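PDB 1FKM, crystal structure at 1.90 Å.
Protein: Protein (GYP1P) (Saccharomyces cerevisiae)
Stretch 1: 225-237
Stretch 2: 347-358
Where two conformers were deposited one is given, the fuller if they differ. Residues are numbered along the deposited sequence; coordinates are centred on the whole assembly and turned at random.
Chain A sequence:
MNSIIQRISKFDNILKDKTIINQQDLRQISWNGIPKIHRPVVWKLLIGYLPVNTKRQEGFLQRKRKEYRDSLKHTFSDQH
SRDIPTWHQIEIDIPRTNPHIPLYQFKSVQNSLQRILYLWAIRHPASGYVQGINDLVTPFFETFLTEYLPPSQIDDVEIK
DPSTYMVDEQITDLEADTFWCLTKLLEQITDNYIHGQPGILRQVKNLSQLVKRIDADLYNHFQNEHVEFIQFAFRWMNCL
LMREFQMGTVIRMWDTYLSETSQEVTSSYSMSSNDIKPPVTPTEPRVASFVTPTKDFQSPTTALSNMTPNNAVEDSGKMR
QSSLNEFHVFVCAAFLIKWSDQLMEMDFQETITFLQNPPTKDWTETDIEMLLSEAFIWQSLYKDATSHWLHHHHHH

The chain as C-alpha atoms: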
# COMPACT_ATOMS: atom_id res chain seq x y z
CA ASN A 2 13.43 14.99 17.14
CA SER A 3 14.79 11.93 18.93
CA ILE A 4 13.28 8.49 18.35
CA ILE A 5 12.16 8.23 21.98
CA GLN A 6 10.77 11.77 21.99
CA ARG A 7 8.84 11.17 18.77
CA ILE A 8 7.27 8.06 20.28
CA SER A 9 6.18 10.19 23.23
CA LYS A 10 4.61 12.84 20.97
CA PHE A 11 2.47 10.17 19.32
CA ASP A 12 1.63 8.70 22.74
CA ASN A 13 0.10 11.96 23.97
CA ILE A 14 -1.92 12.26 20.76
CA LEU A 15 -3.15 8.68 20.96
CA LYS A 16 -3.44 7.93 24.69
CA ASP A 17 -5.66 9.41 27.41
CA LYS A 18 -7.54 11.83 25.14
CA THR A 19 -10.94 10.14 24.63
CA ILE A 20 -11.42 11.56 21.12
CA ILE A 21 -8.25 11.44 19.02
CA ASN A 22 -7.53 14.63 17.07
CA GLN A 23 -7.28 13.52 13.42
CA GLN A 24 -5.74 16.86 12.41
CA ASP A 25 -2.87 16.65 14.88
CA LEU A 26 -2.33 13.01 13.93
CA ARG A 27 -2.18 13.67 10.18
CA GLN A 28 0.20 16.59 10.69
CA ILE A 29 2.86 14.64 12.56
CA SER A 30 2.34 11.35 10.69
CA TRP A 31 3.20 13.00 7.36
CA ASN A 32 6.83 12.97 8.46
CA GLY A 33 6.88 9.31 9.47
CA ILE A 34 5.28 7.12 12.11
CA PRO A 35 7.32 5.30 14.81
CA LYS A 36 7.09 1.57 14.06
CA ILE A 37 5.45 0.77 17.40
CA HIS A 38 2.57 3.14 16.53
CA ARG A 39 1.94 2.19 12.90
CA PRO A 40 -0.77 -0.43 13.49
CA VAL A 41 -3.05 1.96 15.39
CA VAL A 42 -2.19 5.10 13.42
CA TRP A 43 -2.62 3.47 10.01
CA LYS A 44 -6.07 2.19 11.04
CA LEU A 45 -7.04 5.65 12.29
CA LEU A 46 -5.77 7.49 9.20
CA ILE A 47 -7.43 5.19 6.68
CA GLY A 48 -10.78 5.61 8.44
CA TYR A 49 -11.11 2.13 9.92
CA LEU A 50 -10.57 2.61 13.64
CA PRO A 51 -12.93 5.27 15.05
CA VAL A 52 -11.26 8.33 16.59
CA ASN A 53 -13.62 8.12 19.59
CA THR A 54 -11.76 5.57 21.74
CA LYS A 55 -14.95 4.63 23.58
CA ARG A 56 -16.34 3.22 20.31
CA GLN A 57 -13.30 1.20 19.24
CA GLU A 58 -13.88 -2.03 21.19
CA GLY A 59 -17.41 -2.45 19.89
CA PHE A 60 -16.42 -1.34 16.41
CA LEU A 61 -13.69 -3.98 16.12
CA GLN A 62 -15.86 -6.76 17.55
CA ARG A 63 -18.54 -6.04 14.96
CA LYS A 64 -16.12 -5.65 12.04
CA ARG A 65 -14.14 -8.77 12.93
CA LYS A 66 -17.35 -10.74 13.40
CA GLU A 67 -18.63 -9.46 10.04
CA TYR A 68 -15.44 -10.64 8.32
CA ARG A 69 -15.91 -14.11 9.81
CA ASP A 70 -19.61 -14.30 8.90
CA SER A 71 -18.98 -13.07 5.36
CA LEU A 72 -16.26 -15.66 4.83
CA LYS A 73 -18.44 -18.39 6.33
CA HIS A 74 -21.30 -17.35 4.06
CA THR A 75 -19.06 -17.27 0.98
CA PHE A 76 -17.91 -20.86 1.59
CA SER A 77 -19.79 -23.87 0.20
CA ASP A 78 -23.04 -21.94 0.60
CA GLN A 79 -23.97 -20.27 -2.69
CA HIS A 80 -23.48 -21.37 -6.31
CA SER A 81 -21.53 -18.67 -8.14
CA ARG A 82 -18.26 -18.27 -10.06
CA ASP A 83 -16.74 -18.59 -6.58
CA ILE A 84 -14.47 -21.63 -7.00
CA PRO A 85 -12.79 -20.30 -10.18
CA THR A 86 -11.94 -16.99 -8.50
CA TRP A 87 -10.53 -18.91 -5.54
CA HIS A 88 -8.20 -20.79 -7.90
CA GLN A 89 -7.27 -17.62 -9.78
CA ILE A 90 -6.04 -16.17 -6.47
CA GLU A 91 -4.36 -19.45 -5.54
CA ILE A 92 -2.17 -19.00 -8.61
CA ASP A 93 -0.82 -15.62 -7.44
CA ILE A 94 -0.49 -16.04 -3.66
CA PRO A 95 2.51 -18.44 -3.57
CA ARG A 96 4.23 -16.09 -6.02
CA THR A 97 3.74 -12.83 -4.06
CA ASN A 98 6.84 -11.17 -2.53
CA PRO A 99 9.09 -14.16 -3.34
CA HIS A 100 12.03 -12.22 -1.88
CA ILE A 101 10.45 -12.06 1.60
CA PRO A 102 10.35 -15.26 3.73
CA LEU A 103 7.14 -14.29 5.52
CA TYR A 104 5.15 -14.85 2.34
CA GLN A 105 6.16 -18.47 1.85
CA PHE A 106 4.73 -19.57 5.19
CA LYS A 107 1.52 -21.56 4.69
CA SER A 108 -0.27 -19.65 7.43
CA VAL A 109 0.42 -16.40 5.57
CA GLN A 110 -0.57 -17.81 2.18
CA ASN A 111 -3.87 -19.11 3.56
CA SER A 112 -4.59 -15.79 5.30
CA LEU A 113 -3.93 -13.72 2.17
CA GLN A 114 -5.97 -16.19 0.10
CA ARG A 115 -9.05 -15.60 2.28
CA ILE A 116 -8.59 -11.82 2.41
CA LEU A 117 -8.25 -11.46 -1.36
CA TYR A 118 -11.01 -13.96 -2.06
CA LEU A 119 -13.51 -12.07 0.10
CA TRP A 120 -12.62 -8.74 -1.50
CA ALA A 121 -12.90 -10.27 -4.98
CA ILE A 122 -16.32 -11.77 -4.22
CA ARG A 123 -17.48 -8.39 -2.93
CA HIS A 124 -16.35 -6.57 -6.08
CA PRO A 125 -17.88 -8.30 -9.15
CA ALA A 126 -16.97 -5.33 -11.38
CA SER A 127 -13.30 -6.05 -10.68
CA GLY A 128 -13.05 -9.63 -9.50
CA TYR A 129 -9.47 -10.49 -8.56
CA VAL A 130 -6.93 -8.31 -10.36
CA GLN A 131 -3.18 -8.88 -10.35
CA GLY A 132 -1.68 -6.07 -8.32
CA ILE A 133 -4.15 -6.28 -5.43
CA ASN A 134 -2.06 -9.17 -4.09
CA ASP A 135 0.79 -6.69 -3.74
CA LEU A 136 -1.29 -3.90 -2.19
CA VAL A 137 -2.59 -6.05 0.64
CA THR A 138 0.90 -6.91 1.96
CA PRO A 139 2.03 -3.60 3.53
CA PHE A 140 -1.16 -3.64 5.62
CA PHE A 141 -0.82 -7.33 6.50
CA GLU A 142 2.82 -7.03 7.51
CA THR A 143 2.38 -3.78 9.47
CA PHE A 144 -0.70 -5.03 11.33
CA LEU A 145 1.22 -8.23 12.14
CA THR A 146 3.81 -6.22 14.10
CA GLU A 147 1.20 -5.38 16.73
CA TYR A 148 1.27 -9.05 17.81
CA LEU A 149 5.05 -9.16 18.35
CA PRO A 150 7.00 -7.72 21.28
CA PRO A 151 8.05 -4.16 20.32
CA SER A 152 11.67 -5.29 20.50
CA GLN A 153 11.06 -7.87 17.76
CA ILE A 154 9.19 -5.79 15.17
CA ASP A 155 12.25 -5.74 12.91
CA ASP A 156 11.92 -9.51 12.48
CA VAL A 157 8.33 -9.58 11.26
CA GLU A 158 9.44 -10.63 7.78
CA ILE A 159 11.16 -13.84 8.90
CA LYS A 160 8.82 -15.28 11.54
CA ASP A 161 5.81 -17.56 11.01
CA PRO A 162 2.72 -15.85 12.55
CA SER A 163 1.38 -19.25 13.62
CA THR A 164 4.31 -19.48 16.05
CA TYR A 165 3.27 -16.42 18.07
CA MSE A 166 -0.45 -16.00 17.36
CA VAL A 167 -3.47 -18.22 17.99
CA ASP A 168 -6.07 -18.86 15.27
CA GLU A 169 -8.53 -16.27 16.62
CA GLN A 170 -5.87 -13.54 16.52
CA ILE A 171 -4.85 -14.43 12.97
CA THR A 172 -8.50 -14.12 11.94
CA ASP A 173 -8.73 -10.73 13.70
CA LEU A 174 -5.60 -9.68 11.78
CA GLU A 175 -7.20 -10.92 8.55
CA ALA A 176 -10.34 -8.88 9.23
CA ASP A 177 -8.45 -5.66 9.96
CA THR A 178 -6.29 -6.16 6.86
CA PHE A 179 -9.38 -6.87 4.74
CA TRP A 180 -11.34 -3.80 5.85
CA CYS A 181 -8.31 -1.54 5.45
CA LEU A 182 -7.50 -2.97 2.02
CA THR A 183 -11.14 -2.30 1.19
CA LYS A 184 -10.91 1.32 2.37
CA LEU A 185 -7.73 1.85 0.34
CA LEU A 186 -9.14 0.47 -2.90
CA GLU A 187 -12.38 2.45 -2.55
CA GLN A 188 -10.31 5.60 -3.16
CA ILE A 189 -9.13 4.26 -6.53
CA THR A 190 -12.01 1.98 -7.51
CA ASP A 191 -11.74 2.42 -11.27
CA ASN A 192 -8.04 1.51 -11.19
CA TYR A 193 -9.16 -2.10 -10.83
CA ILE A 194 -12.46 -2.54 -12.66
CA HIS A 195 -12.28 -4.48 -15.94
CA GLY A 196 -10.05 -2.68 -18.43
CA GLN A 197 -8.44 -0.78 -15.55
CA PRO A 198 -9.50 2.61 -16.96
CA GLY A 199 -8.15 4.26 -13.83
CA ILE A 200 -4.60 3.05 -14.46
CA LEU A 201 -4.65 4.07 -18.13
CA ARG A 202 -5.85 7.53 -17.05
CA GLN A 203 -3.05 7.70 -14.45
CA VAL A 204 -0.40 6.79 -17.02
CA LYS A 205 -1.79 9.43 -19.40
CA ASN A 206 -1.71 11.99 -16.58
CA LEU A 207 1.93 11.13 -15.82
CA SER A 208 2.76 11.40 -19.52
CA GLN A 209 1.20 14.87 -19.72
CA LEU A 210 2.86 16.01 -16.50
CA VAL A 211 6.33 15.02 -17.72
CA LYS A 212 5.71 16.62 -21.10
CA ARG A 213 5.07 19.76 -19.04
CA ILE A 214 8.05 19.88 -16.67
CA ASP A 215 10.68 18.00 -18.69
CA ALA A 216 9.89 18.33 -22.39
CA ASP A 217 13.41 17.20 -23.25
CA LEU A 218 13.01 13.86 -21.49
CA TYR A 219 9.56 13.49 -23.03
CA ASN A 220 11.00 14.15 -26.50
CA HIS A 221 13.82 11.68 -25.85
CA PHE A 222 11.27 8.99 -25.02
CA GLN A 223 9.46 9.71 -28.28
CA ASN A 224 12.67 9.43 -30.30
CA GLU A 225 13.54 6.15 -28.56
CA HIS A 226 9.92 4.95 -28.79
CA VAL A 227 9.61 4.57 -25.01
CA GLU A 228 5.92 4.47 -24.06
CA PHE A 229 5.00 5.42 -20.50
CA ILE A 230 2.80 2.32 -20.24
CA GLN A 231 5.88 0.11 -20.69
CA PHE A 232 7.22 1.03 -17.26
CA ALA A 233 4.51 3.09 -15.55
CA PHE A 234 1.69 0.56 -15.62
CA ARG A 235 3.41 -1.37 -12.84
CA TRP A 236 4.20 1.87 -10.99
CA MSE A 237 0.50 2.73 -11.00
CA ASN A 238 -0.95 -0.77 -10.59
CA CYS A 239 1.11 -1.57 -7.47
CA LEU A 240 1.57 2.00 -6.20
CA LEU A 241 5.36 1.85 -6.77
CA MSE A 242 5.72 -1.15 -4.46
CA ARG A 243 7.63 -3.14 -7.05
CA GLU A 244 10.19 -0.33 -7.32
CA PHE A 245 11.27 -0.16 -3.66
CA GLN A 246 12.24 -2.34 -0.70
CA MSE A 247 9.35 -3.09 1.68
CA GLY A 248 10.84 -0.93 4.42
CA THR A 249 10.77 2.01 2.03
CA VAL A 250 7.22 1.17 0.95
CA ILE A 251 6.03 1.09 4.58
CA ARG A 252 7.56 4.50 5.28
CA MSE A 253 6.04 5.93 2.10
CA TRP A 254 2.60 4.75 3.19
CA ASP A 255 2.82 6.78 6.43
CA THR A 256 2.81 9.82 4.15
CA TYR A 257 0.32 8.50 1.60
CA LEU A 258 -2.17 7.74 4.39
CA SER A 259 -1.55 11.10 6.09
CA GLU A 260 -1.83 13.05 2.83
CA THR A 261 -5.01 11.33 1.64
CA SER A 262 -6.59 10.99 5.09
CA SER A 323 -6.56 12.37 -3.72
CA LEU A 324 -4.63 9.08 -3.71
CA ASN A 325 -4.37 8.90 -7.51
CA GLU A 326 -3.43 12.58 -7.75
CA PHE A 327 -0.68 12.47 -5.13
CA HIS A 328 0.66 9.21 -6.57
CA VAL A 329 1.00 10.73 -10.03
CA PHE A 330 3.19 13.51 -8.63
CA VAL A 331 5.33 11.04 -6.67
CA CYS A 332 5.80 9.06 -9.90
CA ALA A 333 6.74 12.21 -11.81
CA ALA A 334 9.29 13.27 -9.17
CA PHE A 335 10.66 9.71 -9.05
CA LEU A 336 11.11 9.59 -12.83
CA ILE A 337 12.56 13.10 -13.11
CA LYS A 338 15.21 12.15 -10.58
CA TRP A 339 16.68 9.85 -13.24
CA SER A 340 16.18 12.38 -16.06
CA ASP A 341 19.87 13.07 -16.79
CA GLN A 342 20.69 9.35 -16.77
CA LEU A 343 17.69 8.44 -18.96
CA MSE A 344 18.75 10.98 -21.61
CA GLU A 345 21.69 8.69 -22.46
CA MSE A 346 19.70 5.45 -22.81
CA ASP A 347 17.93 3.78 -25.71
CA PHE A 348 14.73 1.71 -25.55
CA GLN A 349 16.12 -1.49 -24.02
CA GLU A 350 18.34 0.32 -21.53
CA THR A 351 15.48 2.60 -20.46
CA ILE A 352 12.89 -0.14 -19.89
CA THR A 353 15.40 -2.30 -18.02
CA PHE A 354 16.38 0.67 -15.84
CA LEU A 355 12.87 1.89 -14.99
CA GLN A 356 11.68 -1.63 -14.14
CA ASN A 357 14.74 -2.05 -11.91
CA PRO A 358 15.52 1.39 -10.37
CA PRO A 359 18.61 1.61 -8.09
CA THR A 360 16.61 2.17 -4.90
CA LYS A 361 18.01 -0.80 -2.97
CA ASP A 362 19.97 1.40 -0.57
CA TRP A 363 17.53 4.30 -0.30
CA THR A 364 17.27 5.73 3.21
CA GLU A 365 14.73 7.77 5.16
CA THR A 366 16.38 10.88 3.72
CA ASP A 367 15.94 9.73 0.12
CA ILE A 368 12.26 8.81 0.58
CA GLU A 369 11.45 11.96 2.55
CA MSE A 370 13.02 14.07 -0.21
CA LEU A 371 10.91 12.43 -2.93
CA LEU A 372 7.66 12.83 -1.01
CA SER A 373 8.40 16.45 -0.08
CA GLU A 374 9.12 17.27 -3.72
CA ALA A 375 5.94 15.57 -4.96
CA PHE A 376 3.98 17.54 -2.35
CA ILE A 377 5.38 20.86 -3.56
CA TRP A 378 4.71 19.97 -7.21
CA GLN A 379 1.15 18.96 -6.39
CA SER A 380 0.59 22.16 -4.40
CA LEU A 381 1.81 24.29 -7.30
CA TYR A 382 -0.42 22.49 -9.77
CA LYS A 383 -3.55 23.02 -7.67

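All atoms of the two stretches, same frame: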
# COMPACT_ATOMS: atom_id res chain seq x y z
N GLU A 225 13.12 7.52 -28.86
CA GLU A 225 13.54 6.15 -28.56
C GLU A 225 12.35 5.19 -28.46
O GLU A 225 12.51 4.03 -28.08
CB GLU A 225 14.32 6.11 -27.24
CG GLU A 225 15.63 6.88 -27.27
CD GLU A 225 16.57 6.40 -28.36
OE1 GLU A 225 16.73 5.17 -28.51
OE2 GLU A 225 17.15 7.25 -29.07
N HIS A 226 11.18 5.69 -28.83
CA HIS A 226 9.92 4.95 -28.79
C HIS A 226 9.63 4.30 -27.43
O HIS A 226 9.18 3.15 -27.36
CB HIS A 226 9.81 3.92 -29.93
CG HIS A 226 10.90 2.89 -29.95
ND1 HIS A 226 12.17 3.15 -30.41
CD2 HIS A 226 10.90 1.59 -29.57
CE1 HIS A 226 12.90 2.05 -30.33
NE2 HIS A 226 12.15 1.09 -29.82
N VAL A 227 9.88 5.04 -26.36
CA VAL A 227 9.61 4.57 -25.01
C VAL A 227 8.20 5.06 -24.68
O VAL A 227 7.93 6.25 -24.71
CB VAL A 227 10.60 5.17 -23.98
CG1 VAL A 227 10.11 4.88 -22.55
CG2 VAL A 227 11.98 4.58 -24.18
N GLU A 228 7.30 4.12 -24.39
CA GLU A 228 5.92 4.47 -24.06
C GLU A 228 5.78 4.41 -22.54
O GLU A 228 6.24 3.48 -21.92
CB GLU A 228 4.96 3.47 -24.70
CG GLU A 228 5.13 3.33 -26.21
CD GLU A 228 4.12 2.38 -26.83
OE1 GLU A 228 3.22 1.90 -26.11
OE2 GLU A 228 4.22 2.13 -28.05
N PHE A 229 5.15 5.42 -21.95
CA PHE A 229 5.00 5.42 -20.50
C PHE A 229 4.38 4.13 -19.95
O PHE A 229 4.76 3.66 -18.89
CB PHE A 229 4.19 6.64 -20.04
CG PHE A 229 5.01 7.90 -19.99
CD1 PHE A 229 5.38 8.56 -21.16
CD2 PHE A 229 5.43 8.42 -18.77
CE1 PHE A 229 6.17 9.71 -21.12
CE2 PHE A 229 6.22 9.57 -18.71
CZ PHE A 229 6.59 10.22 -19.89
N ILE A 230 3.44 3.55 -20.69
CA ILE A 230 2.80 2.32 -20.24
C ILE A 230 3.81 1.19 -20.02
O ILE A 230 3.63 0.35 -19.13
CB ILE A 230 1.72 1.85 -21.26
CG1 ILE A 230 0.85 0.76 -20.63
CG2 ILE A 230 2.39 1.31 -22.51
CD1 ILE A 230 -0.08 1.27 -19.55
N GLN A 231 4.88 1.17 -20.80
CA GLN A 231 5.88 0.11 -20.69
C GLN A 231 6.61 0.02 -19.35
O GLN A 231 7.21 -1.01 -19.04
CB GLN A 231 6.88 0.22 -21.83
CG GLN A 231 6.22 0.06 -23.19
CD GLN A 231 7.16 0.32 -24.34
OE1 GLN A 231 7.89 1.32 -24.35
NE2 GLN A 231 7.15 -0.57 -25.32
N PHE A 232 6.57 1.08 -18.56
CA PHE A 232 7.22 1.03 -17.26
C PHE A 232 6.30 1.55 -16.16
O PHE A 232 6.37 1.10 -15.01
CB PHE A 232 8.55 1.81 -17.27
CG PHE A 232 8.39 3.29 -17.50
CD1 PHE A 232 8.06 4.14 -16.45
CD2 PHE A 232 8.58 3.84 -18.77
CE1 PHE A 232 7.92 5.51 -16.65
CE2 PHE A 232 8.45 5.20 -18.98
CZ PHE A 232 8.11 6.05 -17.92
N ALA A 233 5.41 2.47 -16.51
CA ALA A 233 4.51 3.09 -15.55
C ALA A 233 3.27 2.29 -15.18
O ALA A 233 2.64 2.56 -14.15
CB ALA A 233 4.10 4.47 -16.04
N PHE A 234 2.88 1.31 -16.00
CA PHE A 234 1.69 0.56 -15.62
C PHE A 234 1.93 -0.09 -14.26
O PHE A 234 1.08 -0.03 -13.38
CB PHE A 234 1.35 -0.54 -16.63
CG PHE A 234 0.16 -1.35 -16.23
CD1 PHE A 234 -1.13 -0.85 -16.41
CD2 PHE A 234 0.31 -2.58 -15.59
CE1 PHE A 234 -2.24 -1.55 -15.94
CE2 PHE A 234 -0.79 -3.29 -15.12
CZ PHE A 234 -2.07 -2.77 -15.30
N ARG A 235 3.09 -0.71 -14.10
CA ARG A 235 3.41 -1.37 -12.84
C ARG A 235 3.51 -0.35 -11.70
O ARG A 235 3.08 -0.62 -10.58
CB ARG A 235 4.71 -2.16 -12.96
CG ARG A 235 4.93 -3.18 -11.85
CD ARG A 235 6.22 -3.96 -12.04
NE ARG A 235 7.41 -3.13 -11.87
CZ ARG A 235 8.65 -3.56 -12.04
NH1 ARG A 235 8.88 -4.82 -12.39
NH2 ARG A 235 9.67 -2.74 -11.86
N TRP A 236 4.07 0.82 -11.99
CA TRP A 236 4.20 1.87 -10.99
C TRP A 236 2.81 2.23 -10.46
O TRP A 236 2.61 2.39 -9.25
CB TRP A 236 4.82 3.13 -11.59
CG TRP A 236 6.29 3.03 -11.94
CD1 TRP A 236 7.05 1.90 -12.00
CD2 TRP A 236 7.14 4.12 -12.30
NE1 TRP A 236 8.34 2.22 -12.38
CE2 TRP A 236 8.42 3.58 -12.57
CE3 TRP A 236 6.95 5.50 -12.42
CZ2 TRP A 236 9.50 4.37 -12.95
CZ3 TRP A 236 8.03 6.29 -12.80
CH2 TRP A 236 9.29 5.73 -13.06
N MSE A 237 1.86 2.37 -11.37
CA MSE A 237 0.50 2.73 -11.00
C MSE A 237 -0.28 1.57 -10.38
O MSE A 237 -0.92 1.73 -9.34
CB MSE A 237 -0.25 3.26 -12.22
CG MSE A 237 -0.58 4.73 -12.14
SE MSE A 237 0.97 5.82 -11.77
CE MSE A 237 1.37 6.39 -13.56
N ASP A 347 18.82 4.09 -24.61
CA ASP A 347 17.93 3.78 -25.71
C ASP A 347 16.77 2.96 -25.15
O ASP A 347 16.67 2.78 -23.93
CB ASP A 347 18.65 3.00 -26.83
CG ASP A 347 19.27 1.70 -26.36
OD1 ASP A 347 18.86 1.14 -25.32
OD2 ASP A 347 20.18 1.21 -27.06
N PHE A 348 15.89 2.47 -26.01
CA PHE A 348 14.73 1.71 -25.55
C PHE A 348 15.01 0.61 -24.53
O PHE A 348 14.49 0.65 -23.41
CB PHE A 348 13.98 1.10 -26.73
CG PHE A 348 12.77 0.31 -26.31
CD1 PHE A 348 11.61 0.96 -25.91
CD2 PHE A 348 12.81 -1.08 -26.26
CE1 PHE A 348 10.51 0.25 -25.46
CE2 PHE A 348 11.71 -1.81 -25.80
CZ PHE A 348 10.56 -1.14 -25.40
N GLN A 349 15.81 -0.38 -24.91
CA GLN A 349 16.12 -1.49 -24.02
C GLN A 349 16.74 -1.07 -22.69
O GLN A 349 16.36 -1.58 -21.63
CB GLN A 349 17.04 -2.50 -24.70
CG GLN A 349 16.36 -3.39 -25.74
CD GLN A 349 17.30 -4.41 -26.34
OE1 GLN A 349 18.27 -4.06 -27.02
NE2 GLN A 349 17.02 -5.69 -26.10
N GLU A 350 17.68 -0.14 -22.74
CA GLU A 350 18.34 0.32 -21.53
C GLU A 350 17.36 1.03 -20.61
O GLU A 350 17.38 0.84 -19.39
CB GLU A 350 19.50 1.26 -21.88
CG GLU A 350 20.48 0.63 -22.87
CD GLU A 350 21.57 1.59 -23.32
OE1 GLU A 350 21.25 2.76 -23.62
OE2 GLU A 350 22.74 1.16 -23.39
N THR A 351 16.49 1.84 -21.20
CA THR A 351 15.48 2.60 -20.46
C THR A 351 14.48 1.70 -19.74
O THR A 351 14.26 1.84 -18.53
CB THR A 351 14.72 3.57 -21.40
OG1 THR A 351 15.63 4.57 -21.88
CG2 THR A 351 13.58 4.25 -20.66
N ILE A 352 13.87 0.77 -20.48
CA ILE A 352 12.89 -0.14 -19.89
C ILE A 352 13.51 -0.96 -18.77
O ILE A 352 12.93 -1.10 -17.69
CB ILE A 352 12.30 -1.10 -20.94
CG1 ILE A 352 11.68 -0.30 -22.09
CG2 ILE A 352 11.23 -1.99 -20.31
CD1 ILE A 352 10.65 0.73 -21.66
N THR A 353 14.70 -1.51 -19.02
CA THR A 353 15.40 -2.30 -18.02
C THR A 353 15.63 -1.47 -16.76
O THR A 353 15.38 -1.93 -15.65
CB THR A 353 16.77 -2.78 -18.55
OG1 THR A 353 16.56 -3.67 -19.66
CG2 THR A 353 17.54 -3.51 -17.47
N PHE A 354 16.10 -0.24 -16.95
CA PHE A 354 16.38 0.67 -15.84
C PHE A 354 15.15 1.06 -15.01
O PHE A 354 15.17 0.99 -13.79
CB PHE A 354 17.04 1.95 -16.36
CG PHE A 354 17.44 2.92 -15.28
CD1 PHE A 354 18.66 2.79 -14.62
CD2 PHE A 354 16.60 3.95 -14.90
CE1 PHE A 354 19.03 3.67 -13.61
CE2 PHE A 354 16.96 4.85 -13.89
CZ PHE A 354 18.18 4.70 -13.24
N LEU A 355 14.08 1.48 -15.68
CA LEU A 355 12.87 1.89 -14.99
C LEU A 355 12.08 0.76 -14.34
O LEU A 355 11.21 1.01 -13.50
CB LEU A 355 11.98 2.70 -15.93
CG LEU A 355 12.63 4.02 -16.35
CD1 LEU A 355 11.76 4.72 -17.38
CD2 LEU A 355 12.84 4.90 -15.12
N GLN A 356 12.36 -0.48 -14.73
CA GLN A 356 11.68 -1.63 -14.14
C GLN A 356 12.59 -2.21 -13.06
O GLN A 356 12.25 -3.18 -12.40
CB GLN A 356 11.37 -2.69 -15.19
CG GLN A 356 10.48 -2.21 -16.33
CD GLN A 356 10.13 -3.31 -17.31
OE1 GLN A 356 10.97 -4.15 -17.64
NE2 GLN A 356 8.89 -3.31 -17.79
N ASN A 357 13.77 -1.61 -12.91
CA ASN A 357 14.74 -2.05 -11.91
C ASN A 357 15.55 -0.86 -11.39
O ASN A 357 16.78 -0.88 -11.44
CB ASN A 357 15.68 -3.10 -12.52
CG ASN A 357 14.94 -4.33 -13.02
OD1 ASN A 357 14.39 -5.09 -12.23
ND2 ASN A 357 14.93 -4.52 -14.33
N PRO A 358 14.87 0.18 -10.90
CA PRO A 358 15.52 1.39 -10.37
C PRO A 358 16.48 1.07 -9.23
O PRO A 358 16.22 0.18 -8.42
CB PRO A 358 14.34 2.24 -9.89
CG PRO A 358 13.19 1.75 -10.70
CD PRO A 358 13.41 0.27 -10.73

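How do the two stretches meet? The helix that includes residues 230-237 and the helix of residues 348-355 run in nearly the same direction, their axes 7° apart and 9.5 Å from each other at closest approach. At that spacing side chains fill the gap, and 689 Å² of surface is buried, both sides summed. The end of the second helix and the residue after it lie beside the first stretch, with Phe232 CA and Gln356 CA 6.1 Å apart, and there Arg235 and Trp236 reach the carbonyls of Gln356 and Leu355.

Which polar contacts hold the helices together? The best of the three hydrogen bonds runs from Arg235 NH2 to Gln356 O, at 2.7 Å and with an N-H...O angle of 164°. The carbonyl lies at the edge of the guanidinium, near its plane, where the N-H bonds point. Gln356 is just past the helix, so its carbonyl has no later turn of that helix to bond to. Trp236 NE1 donates a weak bond to Leu355 O at 3.3 Å, the oxygen again near the ring plane. Gln356 also donates in return: its NE2 makes a weak bond to Gln231 O at 3.1 Å, with an angle of only 123°.

Which apolar side chains pack together? Leu355 points toward the first stretch and sets its CD1 over one face of the Phe232 ring, 3.5 Å from the ring centroid and 9° off the normal, a CH-pi contact seen almost straight down. Its other methyl, CD2, lies 4.0 Å from Trp236 CZ2, so the leucine touches two aromatic side chains. Nearer the start of the second helix, Val227 CG2 packs 4.0 Å from Phe348 CD1 and 3.9 Å from Thr351 CG2; farther along, Ile352 CD1 approaches Gln231 CB at 3.8 Å.

What aromatic contacts surround Phe348? It has 105 Å² covered by the other stretch, more than any other residue here. Its ring is near parallel to that of His226, with planes at 13° and centroids 4.9 Å apart, but the rings are slid so far that they barely overlap. Gln231 OE1 sits at the edge of the Phe348 ring, 3.0 Å from CE1, where the ring hydrogens carry slight positive charge. That oxygen is also held within its own stretch by a hydrogen bond from Glu228 N to Gln231 OE1 at 2.9 Å.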